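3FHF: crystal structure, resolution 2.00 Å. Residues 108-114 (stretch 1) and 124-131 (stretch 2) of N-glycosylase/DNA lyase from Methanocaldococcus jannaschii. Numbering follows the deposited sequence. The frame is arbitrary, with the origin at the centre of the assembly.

Stretch 1 108-114: NIKDIVE
Stretch 2 (124-131) EFLVRNIK

Two helical segments of one chain meet through apolar side chains alone. Residues 109-114 are helical, and so are residues 124-129. The helix axes approach to 11.3 Å, and their N-to-C directions differ by 123°, so the second runs obliquely back against the first. The nearest CA atoms across the pair are those of Val113 and Phe125, 8.5 Å apart. No hydrogen bond crosses the contact, which buries 176 Å² in total.

Asn108 precedes the first helix at the N-cap position, with phi/psi -90/52 and chi1 p. Its side chain makes no capping bond, but its O accepts from Ile112 N at 3.3 Å. Val113 N to Ile109 O, 2.9 Å, continues the helical pattern. Phi/psi stay near -60/-28 at Ile109 and -66/-53 at Ile112.

Ile109 is the hub. Its CA-to-CB bond points sideways, but chi1 t (-162°) and chi2 p (60°) bring CD1 nearer the second helix. There Ile109 CD1 lies 4.0 Å from Leu126 CD2, 4.1 Å from Phe125 CE1 and 4.5 Å from Ile130 CD1. An apolar, beta-branched side chain suits this buried place; its terminal CD1 meets three neighbours.

Ile112, one turn on, points toward the second helix. Chi1 m sets its CG2 3.6 Å from Phe125 CE1, the closest contact of the set; chi2 is t and orients CD1. Val113 points sideways with chi1 t (167°). Its CG2 reaches Leu126 CD2 at 4.5 Å.

Phe125 points toward the first helix and has the largest covered area, 48 Å². Chi1 t (154°) and chi2 -99° bring CE1 within reach of both isoleucines. Ile109 CD1 meets the ring at its edge, near the ring plane; Ile112 CG2 approaches obliquely.

Leu126 is buried. Its CA-to-CB bond is sideways, yet chi1 m and chi2 t carry its end inward, so that CD2 touches both Ile109 and Val113. Ile130 points toward the first helix with chi1 m and chi2 t, adding a small buried contact. It is the first residue to leave helical phi/psi, at -103/112, although its N still bonds to Leu126 O at 3.1 Å.

Asn129, with chi1 m and chi2 -91°, turns its amide back along its own helix. Asn129 ND2 donates to Phe125 O at 3.2 Å, and Asn129 N donates to the same oxygen, Phe125 O, at 3.0 Å. Lys110, extended with four t chi angles, Asp111 and Glu114 lie out of reach of the second stretch; their charged groups bond elsewhere in the structure.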

# COMPACT_ATOMS: atom_id res chain seq x y z
N ASN A 108 10.12 -16.56 3.22
CA ASN A 108 8.98 -17.15 3.93
C ASN A 108 8.36 -16.00 4.72
O ASN A 108 8.12 -16.10 5.92
CB ASN A 108 9.46 -18.27 4.85
CG ASN A 108 10.43 -17.79 5.91
OD1 ASN A 108 11.32 -16.97 5.64
ND2 ASN A 108 10.28 -18.30 7.13
N ILE A 109 8.08 -14.92 4.01
CA ILE A 109 7.53 -13.70 4.59
C ILE A 109 6.18 -13.85 5.28
O ILE A 109 5.87 -13.11 6.22
CB ILE A 109 7.49 -12.57 3.50
CG1 ILE A 109 7.35 -11.21 4.17
CG2 ILE A 109 6.34 -12.82 2.50
CD1 ILE A 109 8.51 -10.87 5.11
N LYS A 110 5.36 -14.81 4.85
CA LYS A 110 4.06 -15.00 5.51
C LYS A 110 4.26 -15.52 6.93
O LYS A 110 3.68 -14.99 7.88
CB LYS A 110 3.18 -15.96 4.71
CG LYS A 110 1.82 -16.22 5.36
CD LYS A 110 0.95 -17.14 4.53
CE LYS A 110 -0.37 -17.42 5.25
NZ LYS A 110 -1.28 -18.30 4.45
N ASP A 111 5.08 -16.56 7.09
CA ASP A 111 5.33 -17.11 8.42
C ASP A 111 5.95 -16.07 9.35
O ASP A 111 5.63 -16.03 10.53
CB ASP A 111 6.25 -18.33 8.33
CG ASP A 111 5.68 -19.41 7.43
OD1 ASP A 111 4.46 -19.64 7.48
OD2 ASP A 111 6.47 -20.03 6.69
N ILE A 112 6.85 -15.25 8.82
CA ILE A 112 7.49 -14.22 9.61
C ILE A 112 6.47 -13.17 10.05
O ILE A 112 6.36 -12.85 11.24
CB ILE A 112 8.60 -13.49 8.81
CG1 ILE A 112 9.74 -14.44 8.49
CG2 ILE A 112 9.10 -12.28 9.61
CD1 ILE A 112 10.75 -13.89 7.48
N VAL A 113 5.73 -12.63 9.09
CA VAL A 113 4.73 -11.61 9.39
C VAL A 113 3.65 -12.08 10.38
O VAL A 113 3.28 -11.34 11.29
CB VAL A 113 4.04 -11.10 8.08
CG1 VAL A 113 2.79 -10.29 8.40
CG2 VAL A 113 5.02 -10.24 7.29
N GLU A 114 3.16 -13.30 10.21
CA GLU A 114 2.13 -13.81 11.11
C GLU A 114 2.64 -14.16 12.50
O GLU A 114 1.85 -14.32 13.44
CB GLU A 114 1.42 -15.02 10.49
CG GLU A 114 0.79 -14.73 9.14
CD GLU A 114 -0.22 -15.79 8.73
OE1 GLU A 114 0.11 -17.00 8.80
OE2 GLU A 114 -1.33 -15.41 8.32
N GLU A 124 7.06 -2.67 11.67
CA GLU A 124 8.36 -2.23 12.19
C GLU A 124 9.47 -3.14 11.67
O GLU A 124 10.55 -2.68 11.30
CB GLU A 124 8.37 -2.28 13.73
CG GLU A 124 7.49 -1.24 14.43
CD GLU A 124 7.49 -1.41 15.95
OE1 GLU A 124 8.56 -1.76 16.50
OE2 GLU A 124 6.44 -1.18 16.59
N PHE A 125 9.21 -4.45 11.64
CA PHE A 125 10.20 -5.38 11.14
C PHE A 125 10.46 -5.18 9.65
O PHE A 125 11.62 -5.21 9.20
CB PHE A 125 9.77 -6.83 11.39
CG PHE A 125 10.37 -7.80 10.43
CD1 PHE A 125 9.65 -8.25 9.32
CD2 PHE A 125 11.69 -8.22 10.58
CE1 PHE A 125 10.23 -9.10 8.38
CE2 PHE A 125 12.28 -9.06 9.64
CZ PHE A 125 11.55 -9.50 8.53
N LEU A 126 9.39 -4.99 8.89
CA LEU A 126 9.52 -4.81 7.45
C LEU A 126 10.37 -3.58 7.12
O LEU A 126 11.29 -3.64 6.30
CB LEU A 126 8.13 -4.68 6.80
CG LEU A 126 7.26 -5.94 6.86
CD1 LEU A 126 5.83 -5.59 6.44
CD2 LEU A 126 7.84 -7.01 5.94
N VAL A 127 10.07 -2.47 7.78
CA VAL A 127 10.82 -1.24 7.53
C VAL A 127 12.30 -1.37 7.90
O VAL A 127 13.18 -1.09 7.09
CB VAL A 127 10.21 -0.06 8.32
CG1 VAL A 127 11.01 1.21 8.04
CG2 VAL A 127 8.75 0.13 7.92
N ARG A 128 12.57 -1.81 9.13
CA ARG A 128 13.94 -1.94 9.63
C ARG A 128 14.86 -2.96 8.94
O ARG A 128 16.06 -2.73 8.82
CB ARG A 128 13.90 -2.25 11.12
CG ARG A 128 13.32 -1.14 11.98
CD ARG A 128 14.27 0.03 12.06
NE ARG A 128 15.50 -0.32 12.78
CZ ARG A 128 16.59 0.44 12.79
NH1 ARG A 128 16.60 1.59 12.13
NH2 ARG A 128 17.66 0.06 13.48
N ASN A 129 14.30 -4.08 8.49
CA ASN A 129 15.13 -5.13 7.89
C ASN A 129 15.17 -5.23 6.37
O ASN A 129 16.16 -5.71 5.82
CB ASN A 129 14.71 -6.48 8.46
CG ASN A 129 15.12 -6.65 9.92
OD1 ASN A 129 16.20 -7.14 10.23
ND2 ASN A 129 14.25 -6.20 10.82
N ILE A 130 14.12 -4.78 5.70
CA ILE A 130 14.10 -4.89 4.25
C ILE A 130 14.39 -3.58 3.51
O ILE A 130 13.60 -2.64 3.57
CB ILE A 130 12.74 -5.44 3.77
CG1 ILE A 130 12.41 -6.72 4.56
CG2 ILE A 130 12.79 -5.75 2.28
CD1 ILE A 130 11.09 -7.35 4.17
N LYS A 131 15.52 -3.54 2.83
CA LYS A 131 15.91 -2.36 2.06
C LYS A 131 14.92 -2.17 0.92
O LYS A 131 14.54 -3.13 0.25
CB LYS A 131 17.33 -2.52 1.50
CG LYS A 131 18.44 -2.28 2.52
CD LYS A 131 19.53 -3.34 2.42
CE LYS A 131 19.07 -4.65 3.07
NZ LYS A 131 20.01 -5.79 2.89